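Local coordinates for TIR-NB-LRR type resistance protein RPV1 (Vitis rotundifolia, PDB 5KU7), which is a TIR-NB-LRR type plant resistance protein, a class of intracellular immune receptor, represented by its TIR domain, at residues A[46-51]-A[74-79]; A[66-71]-A[113-118]. All blocks are in the same frame, centred on the assembly; numbering follows the deposited sequence.

Contact 1. Residues A[46-51]-A[74-79]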
loop_
_atom_site.group_PDB
_atom_site.type_symbol
_atom_site.label_atom_id
_atom_site.label_comp_id
_atom_site.label_asym_id
_atom_site.label_seq_id
_atom_site.Cartn_x
_atom_site.Cartn_y
_atom_site.Cartn_z
ATOM N N ARG A 46 -16.112 8.573 -18.864
ATOM C CA ARG A 46 -15.961 9.957 -19.252
ATOM C C ARG A 46 -17.326 10.621 -19.175
ATOM O O ARG A 46 -18.299 10.005 -18.737
ATOM C CB ARG A 46 -15.304 10.059 -20.641
ATOM C CG ARG A 46 -16.207 9.969 -21.860
ATOM C CD ARG A 46 -15.366 10.133 -23.148
ATOM N NE ARG A 46 -16.172 10.195 -24.370
ATOM C CZ ARG A 46 -15.672 10.231 -25.607
ATOM N NH1 ARG A 46 -14.360 10.204 -25.799
ATOM N NH2 ARG A 46 -16.484 10.289 -26.658
ATOM N N GLY A 47 -17.386 11.895 -19.535
ATOM C CA GLY A 47 -18.624 12.642 -19.427
ATOM C C GLY A 47 -18.684 13.396 -18.116
ATOM O O GLY A 47 -18.147 12.943 -17.112
ATOM N N GLU A 48 -19.362 14.539 -18.132
ATOM C CA GLU A 48 -19.398 15.453 -16.996
ATOM C C GLU A 48 -20.178 14.889 -15.814
ATOM O O GLU A 48 -19.844 15.148 -14.661
ATOM C CB GLU A 48 -20.003 16.796 -17.425
ATOM C CG GLU A 48 -20.220 17.784 -16.283
ATOM C CD GLU A 48 -20.627 19.161 -16.772
ATOM O OE1 GLU A 48 -19.808 19.818 -17.451
ATOM O OE2 GLU A 48 -21.765 19.590 -16.483
ATOM N N ALA A 49 -21.235 14.146 -16.106
ATOM C CA ALA A 49 -22.109 13.615 -15.066
ATOM C C ALA A 49 -21.692 12.220 -14.644
ATOM O O ALA A 49 -21.250 11.416 -15.465
ATOM C CB ALA A 49 -23.558 13.606 -15.543
ATOM N N ILE A 50 -21.866 11.929 -13.362
ATOM C CA ILE A 50 -21.476 10.634 -12.819
ATOM C C ILE A 50 -22.257 9.514 -13.503
ATOM O O ILE A 50 -23.428 9.688 -13.854
ATOM C CB ILE A 50 -21.699 10.589 -11.312
ATOM C CG1 ILE A 50 -21.082 9.329 -10.730
ATOM C CG2 ILE A 50 -23.185 10.643 -10.993
ATOM C CD1 ILE A 50 -21.169 9.277 -9.224
ATOM N N ALA A 51 -21.590 8.380 -13.710
ATOM C CA ALA A 51 -22.178 7.245 -14.407
ATOM C C ALA A 51 -23.329 6.615 -13.629
ATOM O O ALA A 51 -23.202 6.354 -12.437
ATOM C CB ALA A 51 -21.112 6.206 -14.704
ATOM N N HIS A 74 -11.804 17.120 -4.464
ATOM C CA HIS A 74 -11.430 17.744 -5.733
ATOM C C HIS A 74 -12.062 17.012 -6.908
ATOM O O HIS A 74 -11.798 17.329 -8.071
ATOM C CB HIS A 74 -9.918 17.784 -5.918
ATOM C CG HIS A 74 -9.245 18.863 -5.136
ATOM N ND1 HIS A 74 -8.969 18.747 -3.789
ATOM C CD2 HIS A 74 -8.808 20.089 -5.505
ATOM C CE1 HIS A 74 -8.375 19.849 -3.370
ATOM N NE2 HIS A 74 -8.270 20.682 -4.391
ATOM N N SER A 75 -12.858 15.995 -6.610
ATOM C CA SER A 75 -13.529 15.284 -7.671
ATOM C C SER A 75 -15.026 15.390 -7.459
ATOM O O SER A 75 -15.556 14.916 -6.460
ATOM C CB SER A 75 -13.066 13.830 -7.725
ATOM O OG SER A 75 -13.979 13.029 -8.443
ATOM N N ARG A 76 -15.701 16.023 -8.413
ATOM C CA ARG A 76 -17.139 16.191 -8.345
ATOM C C ARG A 76 -17.792 14.827 -8.351
ATOM O O ARG A 76 -18.784 14.615 -7.649
ATOM C CB ARG A 76 -17.660 17.045 -9.502
ATOM C CG ARG A 76 -16.929 18.352 -9.669
ATOM C CD ARG A 76 -17.661 19.290 -10.615
ATOM N NE ARG A 76 -18.124 18.606 -11.814
ATOM C CZ ARG A 76 -17.468 18.587 -12.968
ATOM N NH1 ARG A 76 -16.298 19.208 -13.082
ATOM N NH2 ARG A 76 -17.980 17.932 -14.004
ATOM N N TRP A 77 -17.228 13.899 -9.123
ATOM C CA TRP A 77 -17.741 12.534 -9.144
ATOM C C TRP A 77 -17.680 11.922 -7.755
ATOM O O TRP A 77 -18.656 11.318 -7.314
ATOM C CB TRP A 77 -16.981 11.662 -10.145
ATOM C CG TRP A 77 -17.360 11.911 -11.581
ATOM C CD1 TRP A 77 -17.466 13.124 -12.211
ATOM C CD2 TRP A 77 -17.656 10.919 -12.575
ATOM N NE1 TRP A 77 -17.830 12.947 -13.532
ATOM C CE2 TRP A 77 -17.948 11.605 -13.782
ATOM C CE3 TRP A 77 -17.711 9.518 -12.564
ATOM C CZ2 TRP A 77 -18.288 10.934 -14.963
ATOM C CZ3 TRP A 77 -18.057 8.850 -13.744
ATOM C CH2 TRP A 77 -18.338 9.562 -14.924
ATOM N N CYS A 78 -16.551 12.074 -7.055
ATOM C CA CYS A 78 -16.476 11.587 -5.676
ATOM C C CYS A 78 -17.596 12.221 -4.814
ATOM O O CYS A 78 -18.296 11.529 -4.049
ATOM C CB CYS A 78 -15.090 11.878 -5.072
ATOM S SG CYS A 78 -13.749 10.764 -5.692
ATOM N N LEU A 79 -17.782 13.534 -4.953
ATOM C CA LEU A 79 -18.777 14.234 -4.139
ATOM C C LEU A 79 -20.198 13.781 -4.485
ATOM O O LEU A 79 -21.023 13.564 -3.592
ATOM C CB LEU A 79 -18.640 15.758 -4.289
ATOM C CG LEU A 79 -17.391 16.326 -3.624
ATOM C CD1 LEU A 79 -17.327 17.829 -3.727
ATOM C CD2 LEU A 79 -17.321 15.901 -2.160
#
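Arg76 and Trp77, in the first turn of helix 76-91, reach to the loop 46-51 and meet on one carbonyl oxygen, Glu48 O. The turn begins at Ser75, whose OG caps the helix by accepting from Cys78 N at 3.1 Å. The Arg76 chain bends at chi3 (-45°), which sets NE; NH2 lies 3.4 Å from Glu48 O, a weak bond, and 3.2 Å from Glu48 CG. The Glu48 carboxylate stands nearly perpendicular to the guanidinium, 86° between planes, and OE1 remains 4.3 Å from NH2, where opposite charges may attract, though it lies well out of the guanidinium plane and no N-H points at it. Trp77 does most of the covering. Its NE1 donates weakly to Glu48 O (3.2 Å). Gly47 O sits in the ring plane at the CZ2 edge, and Ile50 CA rests over the centre of the six-membered ring, 3.6 Å from the centroid, as a CH-pi contact. Ile50 CG1 adds an apolar touch on CE3, and Ala51 CB another on CZ3. The indole lies against the loop's backbone just ahead of helix 52-59, while on the helical side Arg76 and Leu79 pack on Trp133 of helix 130-141 and Tyr122 of helix 113-122.

Contact 2. Residues A[66-71]-A[113-118]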
loop_
_atom_site.group_PDB
_atom_site.type_symbol
_atom_site.label_atom_id
_atom_site.label_comp_id
_atom_site.label_asym_id
_atom_site.label_seq_id
_atom_site.Cartn_x
_atom_site.Cartn_y
_atom_site.Cartn_z
ATOM N N ILE A 66 -15.767 4.605 2.627
ATOM C CA ILE A 66 -15.253 5.810 2.004
ATOM C C ILE A 66 -13.793 6.025 2.352
ATOM O O ILE A 66 -13.437 6.154 3.522
ATOM C CB ILE A 66 -16.044 7.050 2.412
ATOM C CG1 ILE A 66 -17.426 7.058 1.739
ATOM C CG2 ILE A 66 -15.299 8.277 1.959
ATOM C CD1 ILE A 66 -18.451 6.213 2.418
ATOM N N VAL A 67 -12.941 6.023 1.335
ATOM C CA VAL A 67 -11.542 6.342 1.533
ATOM C C VAL A 67 -11.355 7.831 1.315
ATOM O O VAL A 67 -11.058 8.286 0.208
ATOM C CB VAL A 67 -10.638 5.547 0.590
ATOM C CG1 VAL A 67 -9.155 5.839 0.876
ATOM C CG2 VAL A 67 -10.939 4.064 0.715
ATOM N N PHE A 68 -11.607 8.599 2.365
ATOM C CA PHE A 68 -11.314 10.021 2.323
ATOM C C PHE A 68 -9.801 10.194 2.235
ATOM O O PHE A 68 -9.050 9.708 3.094
ATOM C CB PHE A 68 -11.865 10.738 3.555
ATOM C CG PHE A 68 -13.356 10.967 3.520
ATOM C CD1 PHE A 68 -13.942 11.664 2.469
ATOM C CD2 PHE A 68 -14.169 10.493 4.535
ATOM C CE1 PHE A 68 -15.328 11.893 2.434
ATOM C CE2 PHE A 68 -15.539 10.716 4.503
ATOM C CZ PHE A 68 -16.117 11.415 3.441
ATOM N N SER A 69 -9.361 10.871 1.184
ATOM C CA SER A 69 -7.946 11.146 0.973
ATOM C C SER A 69 -7.815 12.609 0.587
ATOM O O SER A 69 -8.820 13.272 0.311
ATOM C CB SER A 69 -7.359 10.225 -0.106
ATOM O OG SER A 69 -8.128 10.289 -1.299
ATOM N N GLU A 70 -6.580 13.088 0.527
ATOM C CA GLU A 70 -6.272 14.510 0.388
ATOM C C GLU A 70 -7.100 15.247 -0.669
ATOM O O GLU A 70 -7.533 16.387 -0.441
ATOM C CB GLU A 70 -4.784 14.680 0.073
ATOM C CG GLU A 70 -4.245 16.093 0.305
ATOM C CD GLU A 70 -2.851 16.278 -0.267
ATOM O OE1 GLU A 70 -2.338 15.322 -0.876
ATOM O OE2 GLU A 70 -2.262 17.364 -0.094
ATOM N N ASN A 71 -7.334 14.595 -1.809
ATOM C CA ASN A 71 -7.966 15.270 -2.931
ATOM C C ASN A 71 -9.322 14.710 -3.306
ATOM O O ASN A 71 -9.780 14.901 -4.434
ATOM C CB ASN A 71 -7.048 15.234 -4.142
ATOM C CG ASN A 71 -5.729 15.908 -3.874
ATOM O OD1 ASN A 71 -5.670 17.124 -3.708
ATOM N ND2 ASN A 71 -4.657 15.123 -3.826
ATOM N N GLY A 113 -8.367 22.795 5.216
ATOM C CA GLY A 113 -7.215 22.298 4.488
ATOM C C GLY A 113 -7.505 22.018 3.025
ATOM O O GLY A 113 -8.194 22.784 2.353
ATOM N N SER A 114 -6.986 20.899 2.538
ATOM C CA SER A 114 -7.129 20.547 1.140
ATOM C C SER A 114 -8.602 20.535 0.753
ATOM O O SER A 114 -8.954 20.939 -0.350
ATOM C CB SER A 114 -6.488 19.187 0.847
ATOM O OG SER A 114 -7.186 18.126 1.477
ATOM N N PHE A 115 -9.467 20.094 1.663
ATOM C CA PHE A 115 -10.897 20.022 1.361
ATOM C C PHE A 115 -11.533 21.397 1.185
ATOM O O PHE A 115 -12.452 21.569 0.383
ATOM C CB PHE A 115 -11.630 19.225 2.439
ATOM C CG PHE A 115 -11.333 17.758 2.392
ATOM C CD1 PHE A 115 -10.082 17.281 2.750
ATOM C CD2 PHE A 115 -12.294 16.858 1.976
ATOM C CE1 PHE A 115 -9.798 15.926 2.695
ATOM C CE2 PHE A 115 -12.020 15.501 1.924
ATOM C CZ PHE A 115 -10.764 15.035 2.275
ATOM N N GLY A 116 -11.039 22.379 1.925
ATOM C CA GLY A 116 -11.498 23.739 1.748
ATOM C C GLY A 116 -11.095 24.286 0.389
ATOM O O GLY A 116 -11.857 25.017 -0.243
ATOM N N GLU A 117 -9.885 23.941 -0.048
ATOM C CA GLU A 117 -9.358 24.424 -1.318
ATOM C C GLU A 117 -10.207 23.935 -2.470
ATOM O O GLU A 117 -10.441 24.667 -3.432
ATOM C CB GLU A 117 -7.914 23.973 -1.514
ATOM C CG GLU A 117 -6.931 24.547 -0.506
ATOM C CD GLU A 117 -5.597 23.827 -0.536
ATOM O OE1 GLU A 117 -5.366 23.045 -1.486
ATOM O OE2 GLU A 117 -4.780 24.039 0.387
ATOM N N ALA A 118 -10.686 22.702 -2.349
ATOM C CA ALA A 118 -11.551 22.100 -3.353
ATOM C C ALA A 118 -12.744 23.003 -3.617
ATOM O O ALA A 118 -12.994 23.422 -4.753
ATOM C CB ALA A 118 -12.011 20.717 -2.902
#
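Phe68 meets Phe115, and Glu70 meets Ser114, where the C-terminal end of a central strand of the TIR domain approaches helix 113-122. The fold is a parallel, flavodoxin-like sheet flanked by helices, and strand 61-68 is its middle strand, between 8-14 and 95-101. Ile66 lays CG2 over the centre of the Phe68 ring, 3.3 Å above its plane, covering one face of a ring that also packs edge-to-face with Tyr72. Phe68 CD1 then comes within 4.3 Å of Phe115 CE2, a loose touch between the two aromatic rings. Ser69 starts its side chain away from the helix, and OG bonds to Asp18; its carbonyl oxygen lies 3.3 Å from CZ of Phe115. Phe115 sets CG anti to the carbonyl carbon, beside the backbone N (chi1 -71°), and the rim of its ring reaches the loop at CZ and CE1; Ala73 also touches it. The side chain of Glu70, more exposed, touches Ser114 through CG, 3.9 Å from Ser114 CB, and its extended chain continues beyond that contact, while its backbone takes the polar contact. Ser114 holds OG between its own backbone N and carbonyl carbon (chi1 67°), directed at the loop. From there OG donates to Glu70 O across 2.6 Å, in the carbonyl plane and on a lone pair, with a C=O...OG angle of 134°.

Overall arrangement
The two contacts show how chemistry follows position in a parallel alpha/beta fold. Contact 1 is a surface contact between a loop and the start of helix 76-91; contact 2 is mostly buried and joins the end of strand 61-68 to helix 113-122. Both use an aromatic side chain against a backbone, yet contact 1 relies on a broad indole and two weak bonds to a shared carbonyl, whereas contact 2 combines a phenylalanine pair with one short hydroxyl bond. Strand 61-68 and helix 76-91 are consecutive in the chain, and the contact centres lie about 15 Å apart. They touch through His74, whose CE1 is 3.3 Å from Ser114 O.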